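Local coordinates for protein putative hyaluronoglucosaminidase (Clostridium perfringens, PDB 6PWI) that probably removes terminal N-acetylhexosamine residues from glycans, as a secreted, cell-wall-anchored family 84 glycoside hydrolase of which this chain holds the catalytic region, at residues G99-E104 with A138-N143; R291-L296 with G322-F327; G369-E374 with E409-T414; Q427-S432 with K543-G548; Y563-V568 with M579-L584. All coordinates share one frame; numbering follows the deposited sequence.

Contact 1: residues G99-E104 with A138-N143; sequences GINNSE and AVLGKN. With EDO (1,2-ethanediol), chain I.
Leu140 and Asn101 meet at a slant, the leucine laying its two methyls against the chain where it leaves the strand. CD1 of Leu140 lies 3.4 Å from Ile100 C and also beside Asn101 N, while CD2 reaches Asn101 CB at 3.9 Å. The leucine comes there because its CG stands anti to the backbone N (chi1 -167°). Ile100 projects from the other face of the sheet and leans along the second segment: CG2 is 3.6 Å from Lys142 O, and CG1 lies against Asn143 C. Between these two faces runs a parallel ladder, the pairing of strand 94-100 with strand 136-141 in the mixed sheet of the domain that resembles the second domain of family 20 hydrolases and precedes the catalytic barrel. Gly99 N donates to Val139 O, Gly141 N to Gly99 O at 3.0 Å, and Asn101 N to Gly141 O at 2.8 Å, the last bond nearly straight at 166°. Past the ladder the chains part: residues 100-103 form a type II turn, and Asn143 takes the N-cap of helix 144-158, its OD1 accepting from Ser146 N. Lys142 turns from the first segment; its NZ is held by the carbonyls of Phe122 and Asn124 and also donates to O1 of a 1,2-ethanediol, probably from the crystallisation liquor, 3.3 Å from NZ.

Contact 2: residues R291-L296 with G322-F327; sequences RQFGVL and GDVYEF
Gln292 NE2 donates to Glu326 O at 2.8 Å, with the acceptor close to the amide plane and the N-H close to the carbonyl plane (162° at the hydrogen). The bond ties the chain leading into strand 293-296, fourth in the eight-stranded parallel barrel, to the loop that leads from helix 304-321 into the fifth strand, 328-330; this is a beta-alpha-beta unit of the TIM-barrel fold. With CG anti to the backbone N (chi1 -163°) and an extended chain beyond it, the Gln292 side chain crosses that of Tyr325 at about a right angle, Gln292 CD 3.7 Å from Tyr325 CB. Tyr325 N in turn donates to Arg291 O at 2.9 Å, and Val324 CA adds a CA-H...O contact to the same carbonyl. Farther out, Arg291 NE forms a salt bridge to Asp323 OD2 at 3.0 Å. The oxygen lies near the guanidinium plane, but the nitrogen stands above the carboxylate plane, the two planes being 63° apart. Tyr286 serves both partners: its O accepts from Arg291 NH2 and its OH bonds Asp323 OD1. On the side facing the helices, where Phe282 stacks on Phe293, Val324 CG1 touches the Phe293 ring edge at CD2, and Phe327 CE1 packs 3.6 Å from Phe293 CB. One water links the backbones, accepting from Phe293 N and donating to Tyr325 O 3.0 Å away.

Contact 3: residues G369-E374 with E409-T414; sequences GYVTQE and EMLDPT
Residues 369-373 and 409-414 run side by side with end-to-end directions 20° apart, joined by one backbone hydrogen bond, Val371 N to Met410 O at 3.1 Å. Met410 carries most of the side-chain contact. Its CG stands over the centre of the Tyr370 ring, 3.8 Å from the centroid and 9° off the normal, a CH-pi contact; SD follows above the same face at 4.9 Å from the centroid, a more distant Met-aromatic contact. The bend at chi3 (88°) brings CE to Gly369 O, 3.4 Å away. A water joins Tyr370 OH to Glu409 OE2 at the ring edge. Val371 CG2 touches Leu411 CD2 at 4.0 Å, and Asp412 CB lies beside Val371 O. The Asp412 carboxylate closes an Asx turn: OD1 accepts from both Thr414 N and Thr414 OG1 on one face of its plane, while OD2 accepts from a water to which Gln373 N donates. Thr372 N-caps helix 373-383. Val371 and Leu411 pack together on Tyr442 of helix 433-444 and on Ile421 of barrel strand 418-423, with Met389 and Leu391 of strand 387-391 beside them, which places the contact at the outer layer of the TIM barrel.

Contact 4: residues Q427-S432 with K543-G548; sequences QEAQAS and KSEIKG
Glu545 reaches from helix 540-572 into the turn at 428-431 and presents its carboxylate to a row of backbone N-H groups. Its chain is extended beyond CG (chi2 175°), which carries the two oxygens well clear of the helix. OE1 takes Gln430 N at 3.1 Å on its syn lone pair, the N-H pointing almost straight at it (171°). OE2 takes Ala431 N at 3.0 Å, nearly in line with its own C-O bond. A water donates to Glu545 OE1 and to Gln427 O, and accepts from Ala429 N at 2.9 Å. Glu428, with the next largest buried surface, folds its side chain back: CB sits 3.3 Å from Glu545 OE2 and CG against Glu545 CG, while the bend at chi2 leads the acid away to Asn396, leaving the carboxylates at 67° to each other. Ala431 adds an apolar touch, CB to Ile546 CG2 at 4.2 Å. Gln430 crosses Glu545 at about a right angle, CB and CG against the carboxylate oxygens, and its amide turns off to Asp198 and Asn195. The bound N-H groups lie in a run of helical torsions leading into helix 433-444; their partial positive charge would probably favour an ionised Glu545. A carboxylate from a helix over 100 residues later in the chain ties the helical region to the loop following strand 418-423, the last strand of the TIM barrel.

Contact 5: residues Y563-V568 with M579-L584; sequences YINSAV and MKYYVL
Helices 540-572 and 575-591 pass each other almost antiparallel where 563-568 meets 579-584, with local axes 7.6 Å apart and N-to-C directions at 162°. They form a helical hairpin, joined by a short connection, in the helical region that follows the TIM barrel. At the crossing Ser566 CB meets Tyr581 CB at 3.5 Å, and these residues also have the closest CA atoms. Two tyrosines then flank the serine. Tyr581 covers the Asn565 side with its ring face: Asn565 CB stands above the ring centre, 3.4 Å from the centroid and 4° off the normal, a CH-pi contact. The Asn565 amide continues outward past CE1 and CZ of that ring, inclined to its plane. Tyr582 is turned the other way, its CG anti to the backbone N, and offers a ring face to Tyr563. The result is an edge-to-face pair, T-shaped with planes at 82° and centroids 5.3 Å apart; Tyr563 CE1 leads and lies 3.7 Å from Tyr582 CD1, toward the rim of the ring. No hydrogen bond joins the two segments. Two of the polar ends bond elsewhere: Tyr582 OH bonds Ser621 O of helix 613-623, which also packs on Tyr563 through Ile617 and Leu620. Ser566 OG, close to the edge of the Tyr582 ring and 3.8 Å from Tyr582 CB, bonds Ala578 O, one residue ahead of 579-584 in the same helix.

In the fold
Contact 1 belongs to the N-terminal mixed sheet, contacts 2 and 3 to the TIM barrel, and contact 5 to the helical region, while contact 4 joins barrel to helices. Contacts 4 and 5 share helix 540-572, their centres about 33 Å apart; contacts 1 and 5 are the farthest pair, at about 67 Å between centres. Contact 4 is the buried one and rests on a carboxylate meeting backbone N-H groups; the others are partly buried. Parallel-strand bonding governs contact 1, mixed polar and aromatic packing contact 2, a methionine on a tyrosine contact 3, and aromatic packing without crossing hydrogen bonds contact 5. Contacts 1 and 2 approach within about 7 Å at their nearest atoms without touching.

Contact 1: residues G99-E104 with A138-N143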
# COMPACT_ATOMS: atom_id res chain seq x y z
N GLY A 99 -4.50 14.03 -23.66
CA GLY A 99 -3.47 14.94 -24.12
C GLY A 99 -2.54 15.39 -23.00
O GLY A 99 -2.80 15.13 -21.83
N ILE A 100 -1.48 16.09 -23.40
CA ILE A 100 -0.47 16.59 -22.48
C ILE A 100 -0.45 18.11 -22.55
O ILE A 100 -0.51 18.69 -23.63
CB ILE A 100 0.90 15.96 -22.79
CG1 ILE A 100 0.92 14.48 -22.40
CG2 ILE A 100 2.05 16.75 -22.15
CD1 ILE A 100 2.00 13.69 -23.09
N ASN A 101 -0.36 18.75 -21.38
CA ASN A 101 -0.35 20.19 -21.25
C ASN A 101 0.86 20.78 -21.98
O ASN A 101 1.97 20.25 -21.87
CB ASN A 101 -0.37 20.58 -19.78
CG ASN A 101 -0.20 22.07 -19.58
OD1 ASN A 101 -1.08 22.85 -19.93
ND2 ASN A 101 0.95 22.45 -19.04
N ASN A 102 0.62 21.87 -22.73
CA ASN A 102 1.61 22.63 -23.48
C ASN A 102 2.23 21.83 -24.63
O ASN A 102 3.35 22.11 -25.03
CB ASN A 102 2.74 23.17 -22.60
CG ASN A 102 2.34 24.34 -21.74
OD1 ASN A 102 1.25 24.90 -21.90
ND2 ASN A 102 3.21 24.73 -20.83
N SER A 103 1.49 20.86 -25.19
CA SER A 103 1.97 20.09 -26.33
C SER A 103 1.62 20.80 -27.64
O SER A 103 2.25 20.54 -28.67
CB SER A 103 1.40 18.70 -26.31
OG SER A 103 0.02 18.74 -26.66
N GLU A 104 0.61 21.68 -27.57
CA GLU A 104 -0.03 22.34 -28.71
C GLU A 104 -0.61 21.29 -29.65
O GLU A 104 -0.75 21.54 -30.85
CB GLU A 104 0.88 23.35 -29.40
CG GLU A 104 1.56 24.26 -28.42
CD GLU A 104 1.91 25.65 -28.93
OE1 GLU A 104 0.97 26.42 -29.20
OE2 GLU A 104 3.11 25.94 -29.04
N ALA A 138 -12.42 14.59 -21.43
CA ALA A 138 -11.04 14.94 -21.73
C ALA A 138 -10.14 14.76 -20.51
O ALA A 138 -10.58 14.90 -19.37
CB ALA A 138 -10.98 16.36 -22.27
N VAL A 139 -8.87 14.44 -20.78
CA VAL A 139 -7.83 14.40 -19.77
C VAL A 139 -6.62 15.14 -20.32
O VAL A 139 -6.16 14.84 -21.42
CB VAL A 139 -7.46 12.95 -19.39
CG1 VAL A 139 -6.26 12.89 -18.47
CG2 VAL A 139 -8.63 12.18 -18.81
N LEU A 140 -6.11 16.09 -19.54
CA LEU A 140 -4.86 16.75 -19.86
C LEU A 140 -3.91 16.55 -18.68
O LEU A 140 -4.22 16.97 -17.57
CB LEU A 140 -5.13 18.24 -20.11
CG LEU A 140 -3.98 19.01 -20.76
CD1 LEU A 140 -3.79 18.60 -22.21
CD2 LEU A 140 -4.21 20.51 -20.66
N GLY A 141 -2.78 15.89 -18.93
CA GLY A 141 -1.78 15.68 -17.89
C GLY A 141 -0.50 16.47 -18.20
O GLY A 141 -0.30 16.89 -19.33
N LYS A 142 0.35 16.65 -17.18
CA LYS A 142 1.62 17.34 -17.40
C LYS A 142 2.54 16.45 -18.23
O LYS A 142 3.45 16.95 -18.89
CB LYS A 142 2.27 17.74 -16.07
CG LYS A 142 2.73 16.60 -15.17
CD LYS A 142 3.37 17.07 -13.88
CE LYS A 142 4.60 17.93 -14.10
NZ LYS A 142 5.01 18.61 -12.85
N ASN A 143 2.27 15.14 -18.20
CA ASN A 143 2.97 14.17 -19.03
C ASN A 143 2.07 12.94 -19.17
O ASN A 143 0.96 12.93 -18.65
CB ASN A 143 4.34 13.82 -18.44
CG ASN A 143 4.25 13.47 -16.97
OD1 ASN A 143 3.41 12.66 -16.56
ND2 ASN A 143 5.09 14.09 -16.15
C1 EDO I . 7.73 15.81 -10.98
O1 EDO I . 7.10 17.07 -10.85
C2 EDO I . 6.73 14.77 -11.29
O2 EDO I . 5.54 15.33 -11.81

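Contact 2: residues R291-L296 with G322-F327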
# COMPACT_ATOMS: atom_id res chain seq x y z
N ARG A 291 13.51 0.89 -15.47
CA ARG A 291 13.83 2.28 -15.78
C ARG A 291 14.04 3.10 -14.50
O ARG A 291 14.09 4.33 -14.55
CB ARG A 291 12.75 2.88 -16.68
CG ARG A 291 12.76 2.35 -18.11
CD ARG A 291 13.98 2.78 -18.92
NE ARG A 291 14.01 2.24 -20.28
CZ ARG A 291 14.33 0.99 -20.61
NH1 ARG A 291 14.33 0.64 -21.88
NH2 ARG A 291 14.66 0.10 -19.69
N GLN A 292 14.17 2.41 -13.35
CA GLN A 292 14.46 3.06 -12.08
C GLN A 292 15.15 2.05 -11.16
O GLN A 292 14.80 0.88 -11.14
CB GLN A 292 13.21 3.66 -11.44
CG GLN A 292 13.53 4.67 -10.35
CD GLN A 292 12.36 5.47 -9.83
OE1 GLN A 292 11.19 5.15 -10.07
NE2 GLN A 292 12.67 6.53 -9.11
N PHE A 293 16.12 2.55 -10.38
CA PHE A 293 17.00 1.69 -9.61
C PHE A 293 17.18 2.22 -8.19
O PHE A 293 17.15 3.43 -7.97
CB PHE A 293 18.35 1.56 -10.32
CG PHE A 293 18.28 0.89 -11.67
CD1 PHE A 293 18.34 -0.49 -11.78
CD2 PHE A 293 18.14 1.64 -12.83
CE1 PHE A 293 18.27 -1.11 -13.02
CE2 PHE A 293 18.06 1.02 -14.07
CZ PHE A 293 18.13 -0.36 -14.16
N GLY A 294 17.36 1.30 -7.24
CA GLY A 294 17.71 1.63 -5.86
C GLY A 294 19.07 1.06 -5.48
O GLY A 294 19.44 -0.03 -5.93
N VAL A 295 19.81 1.81 -4.66
CA VAL A 295 21.09 1.35 -4.13
C VAL A 295 20.97 1.29 -2.61
O VAL A 295 20.66 2.29 -1.97
CB VAL A 295 22.24 2.28 -4.57
CG1 VAL A 295 23.55 1.94 -3.86
CG2 VAL A 295 22.44 2.25 -6.08
N LEU A 296 21.19 0.11 -2.03
CA LEU A 296 20.91 -0.09 -0.62
C LEU A 296 22.21 -0.23 0.16
O LEU A 296 23.02 -1.10 -0.13
CB LEU A 296 20.03 -1.33 -0.46
CG LEU A 296 18.78 -1.38 -1.34
CD1 LEU A 296 17.91 -2.58 -0.99
CD2 LEU A 296 17.97 -0.09 -1.23
N GLY A 322 19.00 8.64 -20.56
CA GLY A 322 17.99 9.60 -20.95
C GLY A 322 16.58 9.32 -20.41
O GLY A 322 15.81 10.25 -20.21
N ASP A 323 16.23 8.04 -20.20
CA ASP A 323 14.86 7.72 -19.81
C ASP A 323 14.82 6.94 -18.49
O ASP A 323 13.86 6.22 -18.22
CB ASP A 323 14.11 7.01 -20.95
CG ASP A 323 14.67 5.64 -21.30
OD1 ASP A 323 15.85 5.39 -20.99
OD2 ASP A 323 13.92 4.83 -21.87
N VAL A 324 15.86 7.10 -17.65
CA VAL A 324 15.89 6.44 -16.36
C VAL A 324 15.56 7.46 -15.27
O VAL A 324 16.26 8.45 -15.10
CB VAL A 324 17.23 5.72 -16.11
CG1 VAL A 324 17.32 5.10 -14.72
CG2 VAL A 324 17.49 4.66 -17.17
N TYR A 325 14.48 7.19 -14.51
CA TYR A 325 14.09 8.03 -13.40
C TYR A 325 15.20 8.04 -12.35
O TYR A 325 16.15 7.26 -12.44
CB TYR A 325 12.76 7.54 -12.81
CG TYR A 325 11.56 7.65 -13.72
CD1 TYR A 325 10.93 8.87 -13.94
CD2 TYR A 325 11.04 6.53 -14.35
CE1 TYR A 325 9.82 8.98 -14.76
CE2 TYR A 325 9.93 6.62 -15.18
CZ TYR A 325 9.32 7.84 -15.39
OH TYR A 325 8.22 7.93 -16.20
N GLU A 326 15.07 8.93 -11.36
CA GLU A 326 16.17 9.19 -10.43
C GLU A 326 16.35 8.03 -9.46
O GLU A 326 15.40 7.30 -9.18
CB GLU A 326 16.00 10.55 -9.73
CG GLU A 326 14.60 10.84 -9.25
CD GLU A 326 14.41 12.29 -8.85
OE1 GLU A 326 14.16 12.56 -7.65
OE2 GLU A 326 14.53 13.16 -9.74
N PHE A 327 17.59 7.87 -8.99
CA PHE A 327 17.96 6.79 -8.09
C PHE A 327 17.36 7.00 -6.70
O PHE A 327 17.16 8.13 -6.24
CB PHE A 327 19.48 6.69 -7.95
CG PHE A 327 20.20 6.06 -9.11
CD1 PHE A 327 20.22 4.68 -9.27
CD2 PHE A 327 20.90 6.85 -10.01
CE1 PHE A 327 20.90 4.10 -10.33
CE2 PHE A 327 21.58 6.27 -11.08
CZ PHE A 327 21.58 4.90 -11.23
O HOH W 1 17.60 4.97 -11.14

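Contact 3: residues G369-E374 with E409-T414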
# COMPACT_ATOMS: atom_id res chain seq x y z
N GLY A 369 9.37 3.76 12.85
CA GLY A 369 9.03 5.16 13.08
C GLY A 369 7.63 5.52 12.58
O GLY A 369 7.14 4.95 11.60
N TYR A 370 7.00 6.47 13.27
CA TYR A 370 5.77 7.07 12.79
C TYR A 370 6.14 8.19 11.81
O TYR A 370 7.30 8.62 11.78
CB TYR A 370 4.97 7.63 13.98
CG TYR A 370 4.14 6.64 14.77
CD1 TYR A 370 2.78 6.84 14.94
CD2 TYR A 370 4.71 5.52 15.37
CE1 TYR A 370 2.00 5.96 15.69
CE2 TYR A 370 3.95 4.63 16.12
CZ TYR A 370 2.59 4.85 16.27
OH TYR A 370 1.82 4.00 17.00
N VAL A 371 5.17 8.65 11.02
CA VAL A 371 5.39 9.81 10.17
C VAL A 371 5.19 11.07 11.01
O VAL A 371 4.06 11.37 11.40
CB VAL A 371 4.44 9.83 8.96
CG1 VAL A 371 4.67 11.08 8.13
CG2 VAL A 371 4.57 8.58 8.11
N THR A 372 6.27 11.81 11.26
CA THR A 372 6.18 13.03 12.06
C THR A 372 6.96 14.15 11.38
O THR A 372 7.96 13.90 10.71
CB THR A 372 6.72 12.84 13.48
OG1 THR A 372 8.14 12.67 13.42
CG2 THR A 372 6.08 11.69 14.23
N GLN A 373 6.51 15.39 11.61
CA GLN A 373 7.21 16.56 11.11
C GLN A 373 8.63 16.60 11.68
O GLN A 373 9.57 16.92 10.96
CB GLN A 373 6.38 17.81 11.42
CG GLN A 373 7.02 19.12 10.97
CD GLN A 373 6.66 19.54 9.56
OE1 GLN A 373 5.86 18.90 8.87
NE2 GLN A 373 7.25 20.64 9.12
N GLU A 374 8.77 16.21 12.96
CA GLU A 374 10.02 16.38 13.69
C GLU A 374 11.12 15.49 13.10
O GLU A 374 12.26 15.94 12.95
CB GLU A 374 9.85 16.11 15.19
CG GLU A 374 9.06 17.17 15.93
CD GLU A 374 7.54 17.15 15.76
OE1 GLU A 374 6.97 16.11 15.33
OE2 GLU A 374 6.92 18.20 16.05
N GLU A 409 -2.84 4.48 11.22
CA GLU A 409 -2.62 5.22 12.45
C GLU A 409 -1.31 6.00 12.41
O GLU A 409 -1.18 7.01 13.09
CB GLU A 409 -2.54 4.26 13.63
CG GLU A 409 -3.88 3.99 14.29
CD GLU A 409 -3.75 3.22 15.60
OE1 GLU A 409 -4.08 2.01 15.60
OE2 GLU A 409 -3.31 3.82 16.61
N MET A 410 -0.32 5.51 11.64
CA MET A 410 1.02 6.08 11.66
C MET A 410 1.17 7.21 10.64
O MET A 410 2.28 7.72 10.46
CB MET A 410 2.08 5.00 11.39
CG MET A 410 2.10 3.94 12.47
SD MET A 410 2.96 2.43 11.99
CE MET A 410 4.64 2.85 12.45
N LEU A 411 0.07 7.60 10.00
CA LEU A 411 0.12 8.55 8.90
C LEU A 411 -0.49 9.88 9.33
O LEU A 411 -1.71 10.01 9.39
CB LEU A 411 -0.64 7.96 7.70
CG LEU A 411 -0.20 6.57 7.25
CD1 LEU A 411 -1.03 6.09 6.07
CD2 LEU A 411 1.29 6.55 6.90
N ASP A 412 0.36 10.88 9.60
CA ASP A 412 -0.10 12.18 10.05
C ASP A 412 -0.44 13.10 8.87
O ASP A 412 0.44 13.50 8.11
CB ASP A 412 0.89 12.80 11.04
CG ASP A 412 0.46 14.13 11.62
OD1 ASP A 412 -0.58 14.69 11.16
OD2 ASP A 412 1.17 14.60 12.52
N PRO A 413 -1.72 13.48 8.70
CA PRO A 413 -2.15 14.30 7.57
C PRO A 413 -1.63 15.74 7.54
O PRO A 413 -1.84 16.44 6.55
CB PRO A 413 -3.68 14.30 7.63
CG PRO A 413 -4.03 13.86 9.04
CD PRO A 413 -2.85 13.07 9.56
N THR A 414 -0.92 16.17 8.59
CA THR A 414 -0.47 17.55 8.68
C THR A 414 1.02 17.69 8.36
O THR A 414 1.55 18.80 8.42
CB THR A 414 -0.70 18.13 10.09
OG1 THR A 414 0.13 17.40 10.99
CG2 THR A 414 -2.15 18.12 10.52
O HOH W 2 -0.79 4.86 17.45
O HOH W 3 3.88 15.71 13.02

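Contact 4: residues Q427-S432 with K543-G548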
# COMPACT_ATOMS: atom_id res chain seq x y z
N GLN A 427 4.50 -10.63 4.72
CA GLN A 427 4.76 -11.71 3.78
C GLN A 427 3.43 -12.20 3.19
O GLN A 427 3.42 -12.92 2.19
CB GLN A 427 5.56 -12.82 4.45
CG GLN A 427 4.77 -13.64 5.45
CD GLN A 427 5.53 -14.84 5.94
OE1 GLN A 427 6.76 -14.88 5.91
NE2 GLN A 427 4.79 -15.83 6.41
N GLU A 428 2.32 -11.79 3.81
CA GLU A 428 0.98 -12.09 3.30
C GLU A 428 0.57 -10.98 2.34
O GLU A 428 0.14 -9.91 2.76
CB GLU A 428 -0.02 -12.25 4.44
CG GLU A 428 0.18 -13.50 5.27
CD GLU A 428 1.32 -13.43 6.27
OE1 GLU A 428 1.79 -12.31 6.55
OE2 GLU A 428 1.74 -14.50 6.76
N ALA A 429 0.70 -11.27 1.04
CA ALA A 429 0.62 -10.24 0.02
C ALA A 429 -0.79 -9.66 -0.08
O ALA A 429 -0.96 -8.44 -0.02
CB ALA A 429 1.12 -10.77 -1.30
N GLN A 430 -1.80 -10.53 -0.20
CA GLN A 430 -3.18 -10.11 -0.38
C GLN A 430 -3.66 -9.28 0.82
O GLN A 430 -4.26 -8.23 0.63
CB GLN A 430 -4.08 -11.31 -0.65
CG GLN A 430 -3.77 -12.03 -1.95
CD GLN A 430 -4.17 -11.22 -3.16
OE1 GLN A 430 -5.26 -10.66 -3.22
NE2 GLN A 430 -3.28 -11.16 -4.14
N ALA A 431 -3.37 -9.75 2.04
CA ALA A 431 -3.71 -9.05 3.27
C ALA A 431 -3.10 -7.65 3.31
O ALA A 431 -3.64 -6.75 3.95
CB ALA A 431 -3.28 -9.87 4.46
N SER A 432 -1.97 -7.48 2.61
CA SER A 432 -1.26 -6.21 2.60
C SER A 432 -2.02 -5.14 1.81
O SER A 432 -1.70 -3.96 1.90
CB SER A 432 0.13 -6.38 2.06
OG SER A 432 0.91 -7.14 2.96
N LYS A 543 -7.94 -16.12 0.23
CA LYS A 543 -8.57 -17.13 1.07
C LYS A 543 -7.53 -18.03 1.74
O LYS A 543 -7.63 -18.27 2.95
CB LYS A 543 -9.58 -17.95 0.27
CG LYS A 543 -10.86 -17.21 -0.08
CD LYS A 543 -11.96 -18.13 -0.55
CE LYS A 543 -12.05 -18.25 -2.06
NZ LYS A 543 -13.19 -19.10 -2.46
N SER A 544 -6.55 -18.52 0.97
CA SER A 544 -5.60 -19.49 1.50
C SER A 544 -4.57 -18.81 2.39
O SER A 544 -4.08 -19.41 3.35
CB SER A 544 -4.95 -20.29 0.40
OG SER A 544 -4.00 -19.51 -0.29
N GLU A 545 -4.28 -17.54 2.10
CA GLU A 545 -3.33 -16.74 2.85
C GLU A 545 -3.81 -16.53 4.29
O GLU A 545 -3.03 -16.67 5.23
CB GLU A 545 -3.23 -15.38 2.18
CG GLU A 545 -1.82 -14.85 2.07
CD GLU A 545 -1.79 -13.55 1.28
OE1 GLU A 545 -1.42 -13.58 0.08
OE2 GLU A 545 -2.16 -12.51 1.88
N ILE A 546 -5.09 -16.16 4.46
CA ILE A 546 -5.57 -15.68 5.75
C ILE A 546 -6.32 -16.77 6.53
O ILE A 546 -6.69 -16.53 7.67
CB ILE A 546 -6.40 -14.39 5.60
CG1 ILE A 546 -7.75 -14.64 4.92
CG2 ILE A 546 -5.60 -13.30 4.90
CD1 ILE A 546 -8.71 -13.48 5.05
N LYS A 547 -6.50 -17.96 5.93
CA LYS A 547 -7.36 -19.02 6.45
C LYS A 547 -7.09 -19.31 7.93
O LYS A 547 -8.04 -19.42 8.72
CB LYS A 547 -7.20 -20.30 5.63
CG LYS A 547 -8.26 -21.36 5.86
CD LYS A 547 -7.89 -22.73 5.31
CE LYS A 547 -8.90 -23.81 5.65
NZ LYS A 547 -8.96 -24.04 7.11
N GLY A 548 -5.81 -19.48 8.30
CA GLY A 548 -5.42 -19.81 9.66
C GLY A 548 -5.89 -18.76 10.68
O GLY A 548 -6.26 -19.11 11.80
O HOH W 4 1.54 -13.86 0.18

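Contact 5: residues Y563-V568 with M579-L584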
# COMPACT_ATOMS: atom_id res chain seq x y z
N TYR A 563 -18.69 -18.69 26.82
CA TYR A 563 -18.46 -18.11 28.14
C TYR A 563 -19.61 -17.18 28.53
O TYR A 563 -20.16 -17.31 29.61
CB TYR A 563 -17.09 -17.43 28.23
CG TYR A 563 -15.96 -18.37 28.54
CD1 TYR A 563 -15.98 -19.17 29.68
CD2 TYR A 563 -14.85 -18.44 27.72
CE1 TYR A 563 -14.93 -20.03 29.98
CE2 TYR A 563 -13.80 -19.30 28.00
CZ TYR A 563 -13.83 -20.09 29.13
OH TYR A 563 -12.79 -20.93 29.40
N ILE A 564 -19.98 -16.26 27.63
CA ILE A 564 -21.15 -15.43 27.84
C ILE A 564 -22.36 -16.30 28.15
O ILE A 564 -23.16 -15.97 29.02
CB ILE A 564 -21.41 -14.49 26.65
CG1 ILE A 564 -20.26 -13.50 26.45
CG2 ILE A 564 -22.74 -13.76 26.83
CD1 ILE A 564 -20.20 -12.88 25.07
N ASN A 565 -22.50 -17.43 27.44
CA ASN A 565 -23.65 -18.29 27.67
C ASN A 565 -23.59 -18.85 29.09
O ASN A 565 -24.61 -18.96 29.75
CB ASN A 565 -23.83 -19.36 26.59
CG ASN A 565 -24.53 -18.83 25.35
OD1 ASN A 565 -25.25 -17.84 25.40
ND2 ASN A 565 -24.31 -19.49 24.23
N SER A 566 -22.37 -19.16 29.55
CA SER A 566 -22.14 -19.72 30.87
C SER A 566 -22.54 -18.71 31.95
O SER A 566 -23.22 -19.06 32.91
CB SER A 566 -20.71 -20.14 31.01
OG SER A 566 -20.43 -20.57 32.33
N ALA A 567 -22.12 -17.45 31.78
CA ALA A 567 -22.41 -16.40 32.73
C ALA A 567 -23.92 -16.20 32.85
O ALA A 567 -24.44 -16.04 33.95
CB ALA A 567 -21.71 -15.12 32.35
N VAL A 568 -24.62 -16.23 31.70
CA VAL A 568 -26.06 -16.07 31.64
C VAL A 568 -26.75 -17.22 32.37
O VAL A 568 -27.57 -16.98 33.25
CB VAL A 568 -26.57 -15.92 30.19
CG1 VAL A 568 -28.08 -16.04 30.11
CG2 VAL A 568 -26.11 -14.61 29.56
N MET A 579 -22.03 -24.95 33.52
CA MET A 579 -20.85 -25.78 33.64
C MET A 579 -20.41 -26.25 32.26
O MET A 579 -19.24 -26.16 31.91
CB MET A 579 -21.22 -26.98 34.51
CG MET A 579 -20.06 -27.69 35.14
SD MET A 579 -20.70 -28.93 36.29
CE MET A 579 -21.73 -29.89 35.18
N LYS A 580 -21.39 -26.72 31.46
CA LYS A 580 -21.15 -27.26 30.13
C LYS A 580 -20.66 -26.16 29.19
O LYS A 580 -19.80 -26.40 28.35
CB LYS A 580 -22.41 -27.93 29.58
CG LYS A 580 -22.81 -29.26 30.22
CD LYS A 580 -23.99 -29.91 29.52
CE LYS A 580 -25.01 -30.53 30.46
NZ LYS A 580 -24.51 -31.79 31.08
N TYR A 581 -21.23 -24.96 29.32
CA TYR A 581 -20.84 -23.81 28.52
C TYR A 581 -19.40 -23.42 28.85
O TYR A 581 -18.62 -23.12 27.95
CB TYR A 581 -21.78 -22.63 28.76
CG TYR A 581 -23.05 -22.65 27.94
CD1 TYR A 581 -23.01 -22.83 26.57
CD2 TYR A 581 -24.29 -22.47 28.54
CE1 TYR A 581 -24.17 -22.85 25.81
CE2 TYR A 581 -25.46 -22.49 27.80
CZ TYR A 581 -25.40 -22.68 26.43
OH TYR A 581 -26.54 -22.70 25.68
N TYR A 582 -19.07 -23.41 30.15
CA TYR A 582 -17.73 -23.08 30.60
C TYR A 582 -16.72 -24.02 29.95
O TYR A 582 -15.70 -23.58 29.43
CB TYR A 582 -17.65 -23.14 32.13
CG TYR A 582 -16.38 -22.58 32.72
CD1 TYR A 582 -16.31 -21.26 33.14
CD2 TYR A 582 -15.24 -23.37 32.86
CE1 TYR A 582 -15.14 -20.74 33.69
CE2 TYR A 582 -14.07 -22.86 33.39
CZ TYR A 582 -14.02 -21.54 33.81
OH TYR A 582 -12.87 -21.03 34.34
N VAL A 583 -17.04 -25.31 29.95
CA VAL A 583 -16.19 -26.33 29.37
C VAL A 583 -16.07 -26.10 27.86
O VAL A 583 -14.96 -26.16 27.32
CB VAL A 583 -16.69 -27.74 29.73
CG1 VAL A 583 -16.04 -28.82 28.88
CG2 VAL A 583 -16.47 -28.03 31.22
N LEU A 584 -17.19 -25.83 27.18
CA LEU A 584 -17.16 -25.52 25.76
C LEU A 584 -16.25 -24.31 25.52
O LEU A 584 -15.44 -24.32 24.59
CB LEU A 584 -18.58 -25.29 25.23
CG LEU A 584 -18.71 -25.00 23.73
CD1 LEU A 584 -17.97 -26.03 22.88
CD2 LEU A 584 -20.16 -24.89 23.30